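Local coordinates for protein polyphosphate kinase (PDB 2O8R) that probably catalyses the reversible transfer of the terminal phosphate of ATP to a growing polyphosphate chain, with magnesium as cofactor, at residues S19-L33 with K655-Y667. The protein carries 3 engineered substitutions. Sequence-based numbering, arbitrary orientation.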
ATOM      1  N   SER A  19       3.802 -18.806  27.043  1.00 59.78           N
ATOM      2  CA  SER A  19       2.976 -20.003  27.012  1.00 68.18           C
ATOM      3  C   SER A  19       2.047 -19.995  25.802  1.00 68.21           C
ATOM      4  O   SER A  19       1.834 -21.023  25.153  1.00 60.38           O
ATOM      5  CB  SER A  19       2.158 -20.084  28.303  1.00 62.56           C
ATOM      6  OG  SER A  19       1.436 -21.291  28.375  1.00 57.19           O
ATOM      7  N   PHE A  20       1.498 -18.818  25.512  1.00 66.11           N
ATOM      8  CA  PHE A  20       0.620 -18.619  24.369  1.00 51.58           C
ATOM      9  C   PHE A  20       1.385 -18.857  23.073  1.00 47.74           C
ATOM     10  O   PHE A  20       0.903 -19.553  22.179  1.00 44.55           O
ATOM     11  CB  PHE A  20       0.003 -17.218  24.430  1.00 42.08           C
ATOM     12  CG  PHE A  20      -0.393 -16.655  23.104  1.00 53.68           C
ATOM     13  CD1 PHE A  20      -1.472 -17.184  22.401  1.00 50.00           C
ATOM     14  CD2 PHE A  20       0.293 -15.565  22.570  1.00 47.60           C
ATOM     15  CE1 PHE A  20      -1.848 -16.657  21.173  1.00 42.03           C
ATOM     16  CE2 PHE A  20      -0.069 -15.026  21.341  1.00 50.89           C
ATOM     17  CZ  PHE A  20      -1.142 -15.569  20.640  1.00 60.89           C
ATOM     18  N   ASN A  21       2.593 -18.319  22.977  1.00 46.88           N
ATOM     19  CA  ASN A  21       3.349 -18.505  21.753  1.00 54.07           C
ATOM     20  C   ASN A  21       3.840 -19.938  21.597  1.00 56.10           C
ATOM     21  O   ASN A  21       3.995 -20.414  20.474  1.00 69.22           O
ATOM     22  CB  ASN A  21       4.467 -17.478  21.590  1.00 48.68           C
ATOM     23  CG  ASN A  21       4.501 -16.878  20.191  1.00 58.35           C
ATOM     24  OD1 ASN A  21       3.474 -16.777  19.512  1.00 55.82           O
ATOM     25  ND2 ASN A  21       5.683 -16.478  19.753  1.00 92.22           N
ATOM     26  N   GLU A  22       4.036 -20.635  22.716  1.00 56.35           N
ATOM     27  CA  GLU A  22       4.264 -22.084  22.689  1.00 53.79           C
ATOM     28  C   GLU A  22       3.098 -22.818  22.002  1.00 59.91           C
ATOM     29  O   GLU A  22       3.314 -23.700  21.170  1.00 66.36           O
ATOM     30  CB  GLU A  22       4.464 -22.616  24.105  1.00 53.67           C
ATOM     31  CG  GLU A  22       4.461 -24.137  24.233  1.00 55.06           C
ATOM     32  CD  GLU A  22       5.816 -24.735  24.617  1.00 88.26           C
ATOM     33  OE1 GLU A  22       5.842 -25.947  24.931  1.00103.47           O
ATOM     34  OE2 GLU A  22       6.847 -24.015  24.611  1.00 62.86           O
ATOM     35  N   ARG A  23       1.865 -22.441  22.333  1.00 58.74           N
ATOM     36  CA  ARG A  23       0.692 -23.050  21.718  1.00 50.72           C
ATOM     37  C   ARG A  23       0.582 -22.739  20.212  1.00 61.23           C
ATOM     38  O   ARG A  23       0.048 -23.545  19.437  1.00 49.70           O
ATOM     39  CB  ARG A  23      -0.566 -22.621  22.462  1.00 46.49           C
ATOM     40  CG  ARG A  23      -1.861 -23.070  21.820  1.00 58.19           C
ATOM     41  CD  ARG A  23      -1.981 -24.580  21.806  1.00 35.62           C
ATOM     42  NE  ARG A  23      -3.191 -24.996  21.109  1.00 51.64           N
ATOM     43  CZ  ARG A  23      -3.223 -25.440  19.857  1.00 40.08           C
ATOM     44  NH1 ARG A  23      -2.104 -25.521  19.157  1.00 50.12           N
ATOM     45  NH2 ARG A  23      -4.373 -25.810  19.309  1.00 49.43           N
ATOM     46  N   VAL A  24       1.087 -21.575  19.804  1.00 58.48           N
ATOM     47  CA  VAL A  24       1.150 -21.219  18.384  1.00 50.80           C
ATOM     48  C   VAL A  24       2.165 -22.128  17.681  1.00 48.90           C
ATOM     49  O   VAL A  24       1.882 -22.705  16.629  1.00 47.78           O
ATOM     50  CB  VAL A  24       1.503 -19.723  18.180  1.00 47.24           C
ATOM     51  CG1 VAL A  24       1.599 -19.388  16.704  1.00 68.08           C
ATOM     52  CG2 VAL A  24       0.452 -18.849  18.822  1.00 39.58           C
ATOM     53  N   LEU A  25       3.335 -22.276  18.296  1.00 58.83           N
ATOM     54  CA  LEU A  25       4.349 -23.217  17.829  1.00 56.40           C
ATOM     55  C   LEU A  25       3.804 -24.642  17.725  1.00 54.45           C
ATOM     56  O   LEU A  25       4.197 -25.395  16.843  1.00 57.33           O
ATOM     57  CB  LEU A  25       5.577 -23.182  18.743  1.00 48.46           C
ATOM     58  CG  LEU A  25       6.843 -23.888  18.252  1.00 58.28           C
ATOM     59  CD1 LEU A  25       7.052 -23.678  16.770  1.00 48.72           C
ATOM     60  CD2 LEU A  25       8.047 -23.387  19.012  1.00 64.52           C
HETATM   61  N   MSE A  26       2.897 -25.007  18.626  1.00 57.09           N
HETATM   62  CA  MSE A  26       2.288 -26.331  18.582  1.00 50.36           C
HETATM   63  C   MSE A  26       1.403 -26.570  17.361  1.00 55.39           C
HETATM   64  O   MSE A  26       1.413 -27.679  16.814  1.00 44.23           O
HETATM   65  CB  MSE A  26       1.525 -26.614  19.860  1.00 51.63           C
HETATM   66  CG  MSE A  26       2.441 -26.991  20.993  1.00 52.38           C
HETATM   67 SE   MSE A  26       1.620 -26.767  22.742  1.00 79.30          SE
HETATM   68  CE  MSE A  26       2.950 -27.788  23.767  1.00 90.75           C
ATOM     69  N   GLU A  27       0.653 -25.549  16.927  1.00 44.19           N
ATOM     70  CA  GLU A  27      -0.151 -25.687  15.716  1.00 52.80           C
ATOM     71  C   GLU A  27       0.744 -26.115  14.583  1.00 53.71           C
ATOM     72  O   GLU A  27       0.363 -26.964  13.780  1.00 55.75           O
ATOM     73  CB  GLU A  27      -0.864 -24.402  15.338  1.00 47.20           C
ATOM     74  CG  GLU A  27      -2.145 -24.162  16.102  1.00 84.81           C
ATOM     75  CD  GLU A  27      -3.278 -25.046  15.635  1.00 74.87           C
ATOM     76  OE1 GLU A  27      -3.341 -25.330  14.432  1.00 76.16           O
ATOM     77  OE2 GLU A  27      -4.116 -25.447  16.465  1.00 87.24           O
ATOM     78  N   ALA A  28       1.948 -25.548  14.549  1.00 45.00           N
ATOM     79  CA  ALA A  28       2.928 -25.915  13.541  1.00 49.04           C
ATOM     80  C   ALA A  28       3.338 -27.389  13.626  1.00 47.64           C
ATOM     81  O   ALA A  28       3.577 -28.019  12.600  1.00 63.25           O
ATOM     82  CB  ALA A  28       4.123 -25.027  13.645  1.00 54.44           C
ATOM     83  N   ALA A  29       3.372 -27.936  14.842  1.00 53.91           N
ATOM     84  CA  ALA A  29       3.753 -29.335  15.095  1.00 45.68           C
ATOM     85  C   ALA A  29       2.628 -30.326  14.846  1.00 43.15           C
ATOM     86  O   ALA A  29       2.855 -31.540  14.889  1.00 54.37           O
ATOM     87  CB  ALA A  29       4.269 -29.499  16.527  1.00 30.48           C
ATOM     88  N   ASP A  30       1.417 -29.816  14.608  1.00 52.06           N
ATOM     89  CA  ASP A  30       0.238 -30.665  14.447  1.00 41.20           C
ATOM     90  C   ASP A  30       0.226 -31.315  13.077  1.00 57.68           C
ATOM     91  O   ASP A  30      -0.248 -30.728  12.095  1.00 64.86           O
ATOM     92  CB  ASP A  30      -1.056 -29.873  14.680  1.00 51.36           C
ATOM     93  CG  ASP A  30      -2.318 -30.753  14.639  1.00 60.18           C
ATOM     94  OD1 ASP A  30      -2.216 -31.971  14.384  1.00 65.80           O
ATOM     95  OD2 ASP A  30      -3.424 -30.217  14.862  1.00 65.56           O
ATOM     96  N   ARG A  31       0.707 -32.553  13.032  1.00 48.07           N
ATOM     97  CA  ARG A  31       0.835 -33.265  11.769  1.00 45.99           C
ATOM     98  C   ARG A  31      -0.475 -33.616  11.105  1.00 46.68           C
ATOM     99  O   ARG A  31      -0.464 -34.086   9.978  1.00 54.93           O
ATOM    100  CB  ARG A  31       1.724 -34.498  11.911  1.00 38.30           C
ATOM    101  CG  ARG A  31       3.183 -34.121  11.854  1.00 44.02           C
ATOM    102  CD  ARG A  31       4.087 -35.208  12.319  1.00 79.28           C
ATOM    103  NE  ARG A  31       4.046 -36.372  11.443  1.00104.97           N
ATOM    104  CZ  ARG A  31       4.738 -36.494  10.318  1.00104.68           C
ATOM    105  NH1 ARG A  31       5.537 -35.513   9.904  1.00 89.43           N
ATOM    106  NH2 ARG A  31       4.621 -37.605   9.602  1.00 98.45           N
ATOM    107  N   THR A  32      -1.601 -33.361  11.774  1.00 40.88           N
ATOM    108  CA  THR A  32      -2.902 -33.660  11.178  1.00 38.96           C
ATOM    109  C   THR A  32      -3.380 -32.523  10.300  1.00 48.09           C
ATOM    110  O   THR A  32      -4.424 -32.631   9.665  1.00 59.52           O
ATOM    111  CB  THR A  32      -3.974 -33.915  12.225  1.00 46.69           C
ATOM    112  OG1 THR A  32      -4.315 -32.676  12.869  1.00 50.20           O
ATOM    113  CG2 THR A  32      -3.480 -34.923  13.249  1.00 36.06           C
ATOM    114  N   LEU A  33      -2.616 -31.436  10.279  1.00 58.28           N
ATOM    115  CA  LEU A  33      -2.987 -30.230   9.550  1.00 49.47           C
ATOM    116  C   LEU A  33      -2.258 -30.149   8.222  1.00 57.58           C
ATOM    117  O   LEU A  33      -1.088 -30.533   8.133  1.00 52.72           O
ATOM    118  CB  LEU A  33      -2.651 -28.995  10.384  1.00 46.77           C
ATOM    119  CG  LEU A  33      -3.357 -28.884  11.730  1.00 52.57           C
ATOM    120  CD1 LEU A  33      -2.993 -27.574  12.342  1.00 17.84           C
ATOM    121  CD2 LEU A  33      -4.884 -29.007  11.596  1.00 43.21           C
ATOM    122  N   LYS A 655      -8.655 -28.965  19.067  1.00 46.57           N
ATOM    123  CA  LYS A 655      -7.712 -27.850  19.136  1.00 53.58           C
ATOM    124  C   LYS A 655      -7.546 -27.324  20.550  1.00 56.64           C
ATOM    125  O   LYS A 655      -6.471 -26.842  20.906  1.00 52.63           O
ATOM    126  CB  LYS A 655      -8.132 -26.704  18.193  1.00 48.03           C
ATOM    127  CG  LYS A 655      -7.975 -27.050  16.698  1.00 46.81           C
ATOM    128  CD  LYS A 655      -6.604 -27.661  16.428  1.00 47.27           C
ATOM    129  CE  LYS A 655      -6.456 -28.148  15.006  1.00 56.60           C
ATOM    130  NZ  LYS A 655      -6.032 -27.062  14.074  1.00 44.20           N
ATOM    131  N   ALA A 656      -8.615 -27.418  21.342  1.00 52.45           N
ATOM    132  CA  ALA A 656      -8.655 -26.834  22.686  1.00 48.25           C
ATOM    133  C   ALA A 656      -7.596 -27.399  23.583  1.00 43.14           C
ATOM    134  O   ALA A 656      -7.313 -28.604  23.561  1.00 32.04           O
ATOM    135  CB  ALA A 656     -10.021 -27.031  23.339  1.00 28.79           C
ATOM    136  N   CYS A 657      -6.991 -26.532  24.390  1.00 40.25           N
ATOM    137  CA  CYS A 657      -6.020 -26.967  25.386  1.00 51.86           C
ATOM    138  C   CYS A 657      -6.374 -26.431  26.769  1.00 60.16           C
ATOM    139  O   CYS A 657      -6.807 -25.286  26.910  1.00 57.01           O
ATOM    140  CB  CYS A 657      -4.611 -26.516  24.994  1.00 34.91           C
ATOM    141  SG  CYS A 657      -3.868 -27.473  23.653  1.00 63.74           S
ATOM    142  N   ARG A 658      -6.189 -27.263  27.789  1.00 52.95           N
ATOM    143  CA  ARG A 658      -6.393 -26.842  29.152  1.00 53.84           C
ATOM    144  C   ARG A 658      -5.026 -26.440  29.647  1.00 45.20           C
ATOM    145  O   ARG A 658      -4.013 -26.971  29.195  1.00 49.16           O
ATOM    146  CB  ARG A 658      -7.038 -27.935  30.013  1.00 38.04           C
ATOM    147  CG  ARG A 658      -6.126 -29.072  30.365  1.00 50.98           C
ATOM    148  CD  ARG A 658      -6.814 -30.109  31.242  1.00 48.12           C
ATOM    149  NE  ARG A 658      -6.048 -31.357  31.223  1.00 52.18           N
ATOM    150  CZ  ARG A 658      -5.050 -31.636  32.062  1.00 74.31           C
ATOM    151  NH1 ARG A 658      -4.711 -30.770  33.021  1.00 42.88           N
ATOM    152  NH2 ARG A 658      -4.402 -32.789  31.951  1.00 69.99           N
ATOM    153  N   ILE A 659      -5.017 -25.446  30.521  1.00 43.06           N
ATOM    154  CA  ILE A 659      -3.803 -24.923  31.112  1.00 52.12           C
ATOM    155  C   ILE A 659      -3.622 -25.544  32.491  1.00 59.35           C
ATOM    156  O   ILE A 659      -4.590 -25.721  33.249  1.00 69.46           O
ATOM    157  CB  ILE A 659      -3.893 -23.382  31.259  1.00 49.31           C
ATOM    158  CG1 ILE A 659      -4.236 -22.727  29.918  1.00 55.29           C
ATOM    159  CG2 ILE A 659      -2.609 -22.807  31.828  1.00 55.54           C
ATOM    160  CD1 ILE A 659      -3.257 -23.029  28.816  1.00 44.01           C
ATOM    161  N   ASP A 660      -2.388 -25.884  32.827  1.00 59.23           N
ATOM    162  CA  ASP A 660      -2.121 -26.297  34.193  1.00 63.29           C
ATOM    163  C   ASP A 660      -1.347 -25.228  34.960  1.00 59.50           C
ATOM    164  O   ASP A 660      -1.050 -24.152  34.425  1.00 61.08           O
ATOM    165  CB  ASP A 660      -1.417 -27.651  34.227  1.00 46.43           C
ATOM    166  CG  ASP A 660      -0.092 -27.647  33.494  1.00 59.02           C
ATOM    167  OD1 ASP A 660       0.722 -26.710  33.666  1.00 65.24           O
ATOM    168  OD2 ASP A 660       0.147 -28.616  32.755  1.00 76.24           O
ATOM    169  N   SER A 661      -1.021 -25.538  36.209  1.00 60.60           N
ATOM    170  CA  SER A 661      -0.326 -24.606  37.086  1.00 57.92           C
ATOM    171  C   SER A 661       1.123 -24.396  36.686  1.00 67.99           C
ATOM    172  O   SER A 661       1.754 -23.459  37.150  1.00 87.22           O
ATOM    173  CB  SER A 661      -0.421 -25.052  38.545  1.00 64.32           C
ATOM    174  OG  SER A 661      -0.432 -26.468  38.665  1.00 55.16           O
ATOM    175  N   SER A 662       1.650 -25.244  35.807  1.00 62.65           N
ATOM    176  CA  SER A 662       2.997 -25.028  35.283  1.00 51.21           C
ATOM    177  C   SER A 662       2.990 -24.347  33.909  1.00 56.55           C
ATOM    178  O   SER A 662       3.975 -24.420  33.165  1.00 68.52           O
ATOM    179  CB  SER A 662       3.759 -26.342  35.226  1.00 39.77           C
ATOM    180  OG  SER A 662       3.724 -26.987  36.482  1.00 96.48           O
ATOM    181  N   LEU A 663       1.880 -23.678  33.596  1.00 53.26           N
ATOM    182  CA  LEU A 663       1.673 -22.966  32.316  1.00 63.09           C
ATOM    183  C   LEU A 663       1.681 -23.857  31.054  1.00 62.93           C
ATOM    184  O   LEU A 663       1.934 -23.377  29.940  1.00 46.28           O
ATOM    185  CB  LEU A 663       2.639 -21.771  32.169  1.00 34.49           C
ATOM    186  CG  LEU A 663       2.237 -20.453  32.853  1.00 53.81           C
ATOM    187  CD1 LEU A 663       3.324 -19.421  32.704  1.00 52.93           C
ATOM    188  CD2 LEU A 663       0.927 -19.883  32.318  1.00 34.66           C
ATOM    189  N   ASN A 664       1.392 -25.146  31.216  1.00 55.35           N
ATOM    190  CA  ASN A 664       1.461 -26.047  30.078  1.00 50.21           C
ATOM    191  C   ASN A 664       0.184 -26.114  29.291  1.00 58.01           C
ATOM    192  O   ASN A 664      -0.917 -26.068  29.854  1.00 62.81           O
ATOM    193  CB  ASN A 664       1.866 -27.445  30.502  1.00 51.87           C
ATOM    194  CG  ASN A 664       3.302 -27.526  30.896  1.00 46.44           C
ATOM    195  OD1 ASN A 664       4.189 -27.396  30.059  1.00 67.00           O
ATOM    196  ND2 ASN A 664       3.549 -27.745  32.177  1.00 81.11           N
ATOM    197  N   ASN A 665       0.354 -26.225  27.978  1.00 57.16           N
ATOM    198  CA  ASN A 665      -0.753 -26.370  27.058  1.00 46.31           C
ATOM    199  C   ASN A 665      -1.043 -27.858  26.891  1.00 57.98           C
ATOM    200  O   ASN A 665      -0.266 -28.601  26.277  1.00 52.62           O
ATOM    201  CB  ASN A 665      -0.402 -25.720  25.730  1.00 43.20           C
ATOM    202  CG  ASN A 665      -0.344 -24.196  25.811  1.00 57.80           C
ATOM    203  OD1 ASN A 665      -1.368 -23.540  26.006  1.00 45.89           O
ATOM    204  ND2 ASN A 665       0.853 -23.625  25.620  1.00 31.82           N
ATOM    205  N   ILE A 666      -2.145 -28.299  27.483  1.00 42.03           N
ATOM    206  CA  ILE A 666      -2.525 -29.697  27.426  1.00 48.16           C
ATOM    207  C   ILE A 666      -3.773 -29.871  26.550  1.00 48.45           C
ATOM    208  O   ILE A 666      -4.836 -29.338  26.872  1.00 58.81           O
ATOM    209  CB  ILE A 666      -2.799 -30.264  28.846  1.00 56.30           C
ATOM    210  CG1 ILE A 666      -1.720 -29.839  29.844  1.00 39.40           C
ATOM    211  CG2 ILE A 666      -2.836 -31.744  28.806  1.00 28.22           C
ATOM    212  CD1 ILE A 666      -0.358 -30.364  29.515  1.00 38.45           C
ATOM    213  N   TYR A 667      -3.623 -30.600  25.444  1.00 37.37           N
ATOM    214  CA  TYR A 667      -4.731 -30.895  24.526  1.00 48.58           C
ATOM    215  C   TYR A 667      -5.825 -31.681  25.220  1.00 39.58           C
ATOM    216  O   TYR A 667      -5.567 -32.704  25.858  1.00 58.34           O
ATOM    217  CB  TYR A 667      -4.275 -31.728  23.318  1.00 47.68           C
ATOM    218  CG  TYR A 667      -3.607 -30.993  22.186  1.00 57.26           C
ATOM    219  CD1 TYR A 667      -4.340 -30.194  21.304  1.00 62.14           C
ATOM    220  CD2 TYR A 667      -2.241 -31.131  21.968  1.00 47.47           C
ATOM    221  CE1 TYR A 667      -3.712 -29.526  20.250  1.00 49.15           C
ATOM    222  CE2 TYR A 667      -1.604 -30.465  20.919  1.00 51.80           C
ATOM    223  CZ  TYR A 667      -2.340 -29.669  20.067  1.00 45.20           C
ATOM    224  OH  TYR A 667      -1.685 -29.026  19.032  1.00 66.57           O
TER
HETATM  225  O   HOH W   1       3.448 -26.186  26.592  1.00 75.05           O
HETATM  226  O   HOH W   2      -5.720 -24.410  21.835  1.00 45.36           O
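Arg23 sends CG off anti to the backbone N (chi1 174°) and then folds about CB-CG (chi2 64°), which turns its guanidinium toward the backbone of Lys655; Asn665, with CG anti to its own carbonyl carbon, lowers its amide onto the helix. The contact sets a beta hairpin, strands 657-659 and 665-667 at the edge of the sheet in the C-terminal phospholipase D-like domain, against helix 13-29 of the N-terminal domain.

At the hairpin's turn, Ser19 OG donates to Leu663 O at 2.7 Å and also bonds to Arg589 of strand 585-589, the next strand of the sheet. Asn665 ND2 gives a hydrogen to Ser19 O at 2.8 Å, nearly in the amide plane, while Arg23 N reaches the same oxygen from the opposite face of the carbonyl. Asn665 OD1 is taken by Arg589, so both ends of the amide are held and its rotation is fixed. The selenium of selenomethionine Met26 lies 3.8 Å from Asn665 CB.

Farther along, Arg23 NH2 donates to Lys655 O at 2.8 Å, and water 2 links that oxygen to Arg23 NE. Tyr667 brings its CE1 and OH end over one guanidinium face, toward its rim, with the planes 59° apart, so the two do not stack; Cys657 SG sits over one face of the tyrosine ring. The predicted ATP-binding Arg570 has its side chain about 8 Å from that of Arg23, and Asn48 is also near, so this interface probably borders the nucleotide site. Glu27 ties Arg23 and Lys655 together: OE2 accepts from Arg23 NH2 at 2.9 Å through its anti lone pair, and OE1 takes Lys655 NZ. Lys655, also salt-bridged to Asp592, places NZ within 3.4 Å of Leu33 CD2, tip to tip. Lys655 NZ meets Glu27 OE1 at 3.2 Å, on its syn lone pair.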